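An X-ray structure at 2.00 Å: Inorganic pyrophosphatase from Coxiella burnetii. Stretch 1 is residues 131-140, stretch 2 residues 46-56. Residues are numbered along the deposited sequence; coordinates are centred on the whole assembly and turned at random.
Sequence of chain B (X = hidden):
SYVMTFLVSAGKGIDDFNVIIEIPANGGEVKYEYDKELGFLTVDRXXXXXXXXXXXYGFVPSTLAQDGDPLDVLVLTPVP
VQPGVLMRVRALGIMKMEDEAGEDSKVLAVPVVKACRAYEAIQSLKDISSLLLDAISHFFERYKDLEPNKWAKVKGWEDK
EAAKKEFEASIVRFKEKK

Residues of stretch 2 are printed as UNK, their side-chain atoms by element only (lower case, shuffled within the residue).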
# COMPACT_ATOMS: atom_id res chain seq x y z
N LEU B 131 -13.15 -2.86 -23.55
CA LEU B 131 -12.95 -1.73 -22.66
C LEU B 131 -11.52 -1.70 -22.12
O LEU B 131 -10.93 -0.64 -21.97
CB LEU B 131 -13.97 -1.75 -21.52
CG LEU B 131 -14.00 -0.50 -20.64
CD1 LEU B 131 -14.13 0.76 -21.49
CD2 LEU B 131 -15.13 -0.58 -19.62
N LEU B 132 -10.97 -2.88 -21.85
CA LEU B 132 -9.60 -2.98 -21.35
C LEU B 132 -8.60 -2.64 -22.45
O LEU B 132 -7.62 -1.93 -22.21
CB LEU B 132 -9.33 -4.37 -20.79
CG LEU B 132 -7.91 -4.59 -20.27
CD1 LEU B 132 -7.51 -3.48 -19.31
CD2 LEU B 132 -7.78 -5.96 -19.61
N LEU B 133 -8.85 -3.16 -23.65
CA LEU B 133 -8.00 -2.87 -24.80
C LEU B 133 -8.03 -1.38 -25.11
O LEU B 133 -7.01 -0.80 -25.49
CB LEU B 133 -8.45 -3.67 -26.02
CG LEU B 133 -8.39 -5.20 -25.93
CD1 LEU B 133 -8.84 -5.84 -27.23
CD2 LEU B 133 -6.99 -5.66 -25.56
N ASP B 134 -9.20 -0.76 -24.95
CA ASP B 134 -9.32 0.68 -25.18
C ASP B 134 -8.53 1.46 -24.14
O ASP B 134 -7.87 2.44 -24.46
CB ASP B 134 -10.79 1.11 -25.17
CG ASP B 134 -11.53 0.66 -26.42
OD1 ASP B 134 -10.87 0.27 -27.40
OD2 ASP B 134 -12.78 0.71 -26.41
N ALA B 135 -8.60 1.01 -22.89
CA ALA B 135 -7.84 1.62 -21.81
C ALA B 135 -6.34 1.50 -22.06
O ALA B 135 -5.59 2.44 -21.81
CB ALA B 135 -8.20 0.98 -20.47
N ILE B 136 -5.91 0.35 -22.56
CA ILE B 136 -4.50 0.12 -22.84
C ILE B 136 -4.01 1.01 -23.98
O ILE B 136 -2.97 1.65 -23.87
CB ILE B 136 -4.21 -1.35 -23.17
CG1 ILE B 136 -4.46 -2.22 -21.93
CG2 ILE B 136 -2.78 -1.52 -23.67
CD1 ILE B 136 -4.38 -3.70 -22.20
N SER B 137 -4.77 1.05 -25.08
CA SER B 137 -4.42 1.88 -26.23
C SER B 137 -4.39 3.35 -25.84
O SER B 137 -3.47 4.08 -26.21
CB SER B 137 -5.42 1.68 -27.36
OG SER B 137 -5.53 0.30 -27.69
N HIS B 138 -5.40 3.78 -25.09
CA HIS B 138 -5.47 5.16 -24.62
C HIS B 138 -4.22 5.52 -23.82
O HIS B 138 -3.62 6.57 -24.03
CB HIS B 138 -6.72 5.37 -23.76
CG HIS B 138 -6.84 6.75 -23.20
ND1 HIS B 138 -6.62 7.03 -21.87
CD2 HIS B 138 -7.15 7.92 -23.79
CE1 HIS B 138 -6.80 8.32 -21.66
NE2 HIS B 138 -7.12 8.89 -22.81
N PHE B 139 -3.83 4.64 -22.89
CA PHE B 139 -2.63 4.87 -22.09
C PHE B 139 -1.39 5.11 -22.95
O PHE B 139 -0.66 6.07 -22.73
CB PHE B 139 -2.37 3.71 -21.13
CG PHE B 139 -1.08 3.85 -20.36
CD1 PHE B 139 0.09 3.27 -20.83
CD2 PHE B 139 -1.03 4.58 -19.18
CE1 PHE B 139 1.28 3.41 -20.13
CE2 PHE B 139 0.15 4.73 -18.48
CZ PHE B 139 1.32 4.14 -18.95
N PHE B 140 -1.15 4.25 -23.93
CA PHE B 140 0.07 4.38 -24.72
C PHE B 140 0.03 5.55 -25.70
O PHE B 140 1.07 6.03 -26.14
CB PHE B 140 0.43 3.06 -25.39
CG PHE B 140 1.03 2.06 -24.44
CD1 PHE B 140 2.34 2.20 -24.02
CD2 PHE B 140 0.27 1.02 -23.94
CE1 PHE B 140 2.89 1.30 -23.12
CE2 PHE B 140 0.82 0.11 -23.05
CZ PHE B 140 2.13 0.26 -22.64
N UNK B 46 11.17 8.88 -14.17
CA UNK B 46 9.97 9.14 -13.40
C UNK B 46 8.94 9.84 -14.28
O UNK B 46 9.25 10.84 -14.93
c UNK B 46 10.29 9.98 -12.16
c UNK B 46 11.21 9.29 -11.19
c UNK B 46 12.92 8.01 -9.41
c UNK B 46 10.71 8.64 -10.08
c UNK B 46 11.56 8.00 -9.19
c UNK B 46 12.58 9.29 -11.40
c UNK B 46 13.43 8.66 -10.52
N UNK B 47 7.73 9.30 -14.31
CA UNK B 47 6.65 9.88 -15.10
C UNK B 47 5.95 11.00 -14.34
O UNK B 47 5.49 10.79 -13.22
c UNK B 47 6.06 7.72 -16.38
c UNK B 47 5.60 8.82 -15.44
c UNK B 47 3.21 7.54 -17.15
se UNK B 47 4.65 6.38 -16.56
N UNK B 48 5.86 12.18 -14.95
CA UNK B 48 5.11 13.32 -14.39
C UNK B 48 3.60 13.14 -14.53
O UNK B 48 2.85 13.53 -13.63
c UNK B 48 5.57 14.50 -15.26
c UNK B 48 6.57 12.55 -16.18
c UNK B 48 6.78 14.02 -16.00
N UNK B 49 3.16 12.56 -15.64
CA UNK B 49 1.73 12.41 -15.90
C UNK B 49 1.05 11.60 -14.80
O UNK B 49 1.62 10.64 -14.28
c UNK B 49 1.44 11.75 -17.26
o UNK B 49 2.08 10.48 -17.33
c UNK B 49 1.95 12.63 -18.40
N UNK B 50 -0.17 12.00 -14.44
CA UNK B 50 -0.89 11.32 -13.38
C UNK B 50 -1.61 10.10 -13.95
O UNK B 50 -2.84 10.07 -14.03
c UNK B 50 -1.88 12.28 -12.72
o UNK B 50 -2.13 11.91 -11.38
N UNK B 51 -0.83 9.10 -14.34
CA UNK B 51 -1.37 7.89 -14.96
C UNK B 51 -0.62 6.66 -14.46
O UNK B 51 0.52 6.76 -14.02
se UNK B 51 -1.38 9.35 -19.02
c UNK B 51 -1.23 7.95 -16.49
c UNK B 51 -2.62 8.02 -19.73
c UNK B 51 -1.80 9.20 -17.12
N UNK B 52 -1.27 5.51 -14.55
CA UNK B 52 -0.65 4.26 -14.13
C UNK B 52 -0.77 3.21 -15.23
O UNK B 52 -1.75 3.19 -15.97
n UNK B 52 -0.04 5.95 -10.02
c UNK B 52 -1.34 4.77 -11.72
c UNK B 52 -1.30 3.74 -12.85
c UNK B 52 0.05 5.13 -11.22
n UNK B 52 -0.14 7.94 -8.87
n UNK B 52 0.04 7.94 -11.16
c UNK B 52 -0.05 7.28 -10.02
N UNK B 53 0.23 2.34 -15.33
CA UNK B 53 0.20 1.28 -16.32
C UNK B 53 -1.03 0.40 -16.13
O UNK B 53 -1.36 0.00 -15.02
c UNK B 53 4.10 0.88 -18.95
c UNK B 53 1.48 0.45 -16.25
o UNK B 53 5.66 2.65 -19.36
c UNK B 53 4.65 2.10 -18.61
c UNK B 53 2.60 1.03 -17.08
c UNK B 53 4.18 2.79 -17.51
c UNK B 53 3.16 2.25 -16.75
c UNK B 53 3.08 0.35 -18.19
N UNK B 54 -1.74 0.12 -17.23
CA UNK B 54 -2.97 -0.67 -17.21
C UNK B 54 -2.70 -2.17 -17.19
O UNK B 54 -3.64 -2.96 -17.17
c UNK B 54 -2.47 -0.07 -19.45
c UNK B 54 -1.41 0.59 -18.59
c UNK B 54 -3.63 -0.29 -18.54
N UNK B 55 -1.43 -2.55 -17.19
CA UNK B 55 -1.04 -3.95 -17.15
C UNK B 55 0.45 -4.03 -16.87
O UNK B 55 1.12 -2.99 -16.82
c UNK B 55 -1.36 -4.64 -18.48
s UNK B 55 -0.59 -3.87 -19.93
N UNK B 56 0.99 -5.23 -16.67
CA UNK B 56 2.43 -5.36 -16.49
C UNK B 56 3.14 -5.13 -17.80
O UNK B 56 2.58 -5.33 -18.87
c UNK B 56 2.00 -7.12 -14.71
n UNK B 56 1.02 -7.99 -14.90
c UNK B 56 2.81 -6.74 -15.92
o UNK B 56 2.25 -6.64 -13.60

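Position 46 carries one carbon followed by a six-carbon ring with no heteroatom, which makes it Phe46; it lies out of reach of the helix 131-140. Position 47 has an unbranched chain of two carbons, a selenium and a last carbon, and the terminal carbon of position 47 lies 4.3 Å from Phe139 CZ. That is selenomethionine, Met47, whose long chain makes this distant but apolar contact possible.

At position 48 three carbons close a ring onto the backbone nitrogen, the signature of proline; Pro48 makes no contact with the helix. Position 49 has one carbon bearing an oxygen and a carbon, a branched pattern that identifies Thr49, and position 50 has a carbon and then an oxygen, hence Ser50. Neither touches stretch 1, and the hydroxyl of Ser50 is hydrogen-bonded elsewhere in the structure.

Position 51 repeats the chain of two carbons, selenium and carbon, and the end carbon of position 51 lies 3.8 Å from Phe139 CD2. It is a second selenomethionine, Met51. Its CA-to-CB bond points toward the helix, and the extended chi2 (t) carries the chain onward to that ring. A long, unbranched apolar chain suits this buried place, where it packs against an aromatic ring.

Position 52 shows three carbons, a nitrogen, and a carbon carrying two more nitrogens: a guanidinium, so Arg52. Its CA-to-CB bond points away from the helix, keeping the charge out of the apolar contact, and Arg52 NH1 donates a hydrogen bond to Met51 O at 3.1 Å. What meets the helix is backbone, with Arg52 O 3.5 Å from Phe139 CE2.

Position 53 has one carbon and a six-carbon ring bearing an oxygen, and a ring carbon of position 53 comes to 3.4 Å from Phe139 CZ. It is therefore Tyr53. Its ring offers a face to the edge of Phe139, with centroids 4.6 Å apart and planes at 57°. A broad, flat ring can also reach a second aromatic, as Tyr53 CE2 does, 4.2 Å from Phe140 CZ.

Position 54 again closes three carbons onto the backbone nitrogen; one ring carbon of position 54 lies 3.7 Å from Phe139 CG and another 3.8 Å from Ile136 CG1. This is Pro54. Pro54 CD sits 3.9 Å from the centroid of the Phe139 ring and 18° off the ring normal, a CH-pi contact that proline's compact ring makes well, while Pro54 CG meets Ile136 CG1. Position 55 has one carbon and a sulfur, and the sulfur of position 55 lies 4.4 Å from Ile136 CD1, so it is Cys55; its CA-to-CB bond points toward the helix. Position 56 has two carbons, the second carrying an oxygen and a nitrogen. It is Asn56, out of reach of the helix, with both amide atoms hydrogen-bonded elsewhere in the structure.

The contact works by apolar packing, with no hydrogen bond between the stretches. Phe139 is its centre: the CA-to-CB bond points toward the loop, and the ring meets Pro54 over one face while turning an edge to Tyr53. Ile136, one helical turn earlier, extends the contact along Pro54 to Cys55. Together the two stretches bury 468 Å².

Stretch 2, residues 46-56: FMPTSMRYPCN
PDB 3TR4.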